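Local coordinates for inositol monophosphatase (Zymomonas mobilis, PDB 4N81), which probably hydrolyses phosphate monoesters such as inositol monophosphate in a magnesium-dependent reaction, at residues Leu82-Pro87 and Lys207-Ala212. Residues are numbered along the deposited sequence; the frame is centred on the assembly and turned at random.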
loop_
_atom_site.group_PDB
_atom_site.type_symbol
_atom_site.label_atom_id
_atom_site.label_comp_id
_atom_site.label_asym_id
_atom_site.label_seq_id
_atom_site.Cartn_x
_atom_site.Cartn_y
_atom_site.Cartn_z
ATOM N N LEU A 82 18.256 23.313 10.747
ATOM C CA LEU A 82 18.509 21.905 11.069
ATOM C C LEU A 82 18.043 21.040 9.909
ATOM O O LEU A 82 16.915 21.222 9.419
ATOM C CB LEU A 82 17.660 21.461 12.275
ATOM C CG LEU A 82 17.854 22.128 13.637
ATOM C CD1 LEU A 82 16.901 21.489 14.652
ATOM C CD2 LEU A 82 19.287 21.969 14.075
ATOM N N TRP A 83 18.837 20.043 9.546
ATOM C CA TRP A 83 18.378 19.023 8.606
ATOM C C TRP A 83 17.755 17.831 9.349
ATOM O O TRP A 83 18.299 17.377 10.369
ATOM C CB TRP A 83 19.565 18.542 7.769
ATOM C CG TRP A 83 20.061 19.626 6.847
ATOM C CD1 TRP A 83 20.963 20.595 7.128
ATOM C CD2 TRP A 83 19.606 19.862 5.506
ATOM N NE1 TRP A 83 21.128 21.430 6.029
ATOM C CE2 TRP A 83 20.304 20.992 5.021
ATOM C CE3 TRP A 83 18.673 19.230 4.673
ATOM C CZ2 TRP A 83 20.104 21.495 3.739
ATOM C CZ3 TRP A 83 18.478 19.727 3.401
ATOM C CH2 TRP A 83 19.191 20.854 2.946
ATOM N N VAL A 84 16.638 17.317 8.827
ATOM C CA VAL A 84 15.953 16.205 9.455
ATOM C C VAL A 84 15.918 15.107 8.405
ATOM O O VAL A 84 15.409 15.344 7.327
ATOM C CB VAL A 84 14.508 16.614 9.846
ATOM C CG1 VAL A 84 13.753 15.453 10.528
ATOM C CG2 VAL A 84 14.528 17.817 10.792
ATOM N N LEU A 85 16.502 13.938 8.702
ATOM C CA LEU A 85 16.575 12.828 7.743
ATOM C C LEU A 85 15.821 11.605 8.258
ATOM O O LEU A 85 15.947 11.244 9.427
ATOM C CB LEU A 85 18.032 12.421 7.546
ATOM C CG LEU A 85 18.977 13.602 7.276
ATOM C CD1 LEU A 85 20.406 13.135 7.159
ATOM C CD2 LEU A 85 18.572 14.370 6.036
ATOM N N ASP A 86 15.018 10.985 7.406
ATOM C CA ASP A 86 14.497 9.665 7.688
ATOM C C ASP A 86 14.761 8.794 6.446
ATOM O O ASP A 86 14.003 8.888 5.461
ATOM C CB ASP A 86 12.990 9.708 7.995
ATOM C CG ASP A 86 12.505 8.408 8.671
ATOM O OD1 ASP A 86 13.377 7.566 8.989
ATOM O OD2 ASP A 86 11.283 8.243 8.897
ATOM N N PRO A 87 15.842 7.986 6.447
ATOM C CA PRO A 87 16.156 7.265 5.192
ATOM C C PRO A 87 15.011 6.379 4.687
ATOM O O PRO A 87 14.768 6.300 3.490
ATOM C CB PRO A 87 17.315 6.338 5.627
ATOM C CG PRO A 87 18.047 7.189 6.723
ATOM C CD PRO A 87 16.915 7.867 7.473
ATOM N N LYS A 207 7.253 10.781 15.064
ATOM C CA LYS A 207 8.453 11.520 15.482
ATOM C C LYS A 207 8.659 12.663 14.504
ATOM O O LYS A 207 8.119 12.594 13.429
ATOM C CB LYS A 207 9.674 10.579 15.446
ATOM C CG LYS A 207 9.446 9.335 16.305
ATOM C CD LYS A 207 9.273 9.720 17.759
ATOM C CE LYS A 207 8.985 8.477 18.673
ATOM N NZ LYS A 207 7.519 8.120 18.791
ATOM N N PHE A 208 9.474 13.671 14.842
ATOM C CA PHE A 208 9.659 14.809 13.933
ATOM C C PHE A 208 10.257 14.347 12.579
ATOM O O PHE A 208 9.928 14.902 11.511
ATOM C CB PHE A 208 10.571 15.880 14.587
ATOM C CG PHE A 208 10.636 17.203 13.821
ATOM C CD1 PHE A 208 9.491 17.796 13.309
ATOM C CD2 PHE A 208 11.843 17.873 13.673
ATOM C CE1 PHE A 208 9.545 19.030 12.614
ATOM C CE2 PHE A 208 11.921 19.133 13.011
ATOM C CZ PHE A 208 10.770 19.706 12.473
ATOM N N TYR A 209 11.069 13.291 12.613
ATOM C CA TYR A 209 11.662 12.719 11.403
ATOM C C TYR A 209 10.553 12.270 10.460
ATOM O O TYR A 209 10.765 12.204 9.247
ATOM C CB TYR A 209 12.419 11.385 11.727
ATOM C CG TYR A 209 13.453 11.475 12.786
ATOM C CD1 TYR A 209 14.765 11.882 12.468
ATOM C CD2 TYR A 209 13.156 11.157 14.094
ATOM C CE1 TYR A 209 15.759 11.967 13.434
ATOM C CE2 TYR A 209 14.132 11.247 15.080
ATOM C CZ TYR A 209 15.439 11.650 14.752
ATOM O OH TYR A 209 16.414 11.719 15.751
ATOM N N ASP A 210 9.422 11.884 11.016
ATOM C CA ASP A 210 8.349 11.354 10.175
ATOM C C ASP A 210 7.454 12.420 9.515
ATOM O O ASP A 210 6.763 12.070 8.572
ATOM C CB ASP A 210 7.399 10.464 10.990
ATOM C CG ASP A 210 8.121 9.303 11.729
ATOM O OD1 ASP A 210 9.081 8.728 11.167
ATOM O OD2 ASP A 210 7.698 9.002 12.874
ATOM N N PHE A 211 7.448 13.678 9.988
ATOM C CA PHE A 211 6.524 14.680 9.414
ATOM C C PHE A 211 7.135 16.002 8.961
ATOM O O PHE A 211 6.493 16.792 8.197
ATOM C CB PHE A 211 5.277 14.933 10.323
ATOM C CG PHE A 211 5.607 15.483 11.690
ATOM C CD1 PHE A 211 5.787 16.851 11.885
ATOM C CD2 PHE A 211 5.726 14.638 12.783
ATOM C CE1 PHE A 211 6.057 17.378 13.163
ATOM C CE2 PHE A 211 6.008 15.141 14.047
ATOM C CZ PHE A 211 6.170 16.515 14.248
ATOM N N ALA A 212 8.384 16.240 9.403
ATOM C CA ALA A 212 9.000 17.518 9.046
ATOM C C ALA A 212 8.946 17.741 7.534
ATOM O O ALA A 212 8.533 18.813 7.090
ATOM C CB ALA A 212 10.490 17.570 9.527
#
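Val-84 holds CG1 anti to its backbone N (chi1 -180°), and Asp-86, two residues on along the strand, likewise sets its carboxylate anti to N (chi1 -164°); these torsions help bring a methyl and a carboxylate against the short helical turn of Phe-208 to Phe-211. CG1 of Val-84 reaches the backbone of the turn, 3.6 Å from CA of Tyr-209, and also touches CB of Ala-212, just after the turn, at 4.0 Å; a residue this small lets the chain come close to the strand. Its other branch, CG2, meets CE2 of Phe-208 at 3.7 Å; this ring carries the CB of Ala-212 over one face, toward the rim. The compact valine thus fits its two methyls against three residues, and an alanine here would probably open a gap beside Phe-208, Tyr-209 and Ala-212, leaving the turn less firmly seated. Next along, the Tyr-209 ring lies obliquely beside the carbonyl O of Leu-85, CD1 3.3 Å from it without a hydrogen bond, while its flat shape suits edge-to-face packing with Phe-68. At the polar end, OD2 of Asp-86 lies 3.2 Å from OD1 of Asp-210, with the carboxylate planes 44° apart. No hydrogen bond joins these two acceptors; Asp-86, Asp-210 and nearby Asp-89 are predicted to bind a catalytic magnesium ion, consistent with acceptor oxygens being gathered here. OD2 of Asp-210 accepts the backbone N-H of Lys-207 at 2.9 Å, from above the carboxylate plane, which ties Asp-210 back to the residue preceding the turn and helps fix its carboxylate's rotation. Strand 81-86 is flanked in its sheet by strands 66-67 and 102-109. The CB of Leu-85 is directed away from the turn, and its side chain touches Met-54 of helix 42-61; Val-84 and Phe-208 both touch Phe-68 and Val-108, and Ala-212 rests on Ala-106 of strand 102-109.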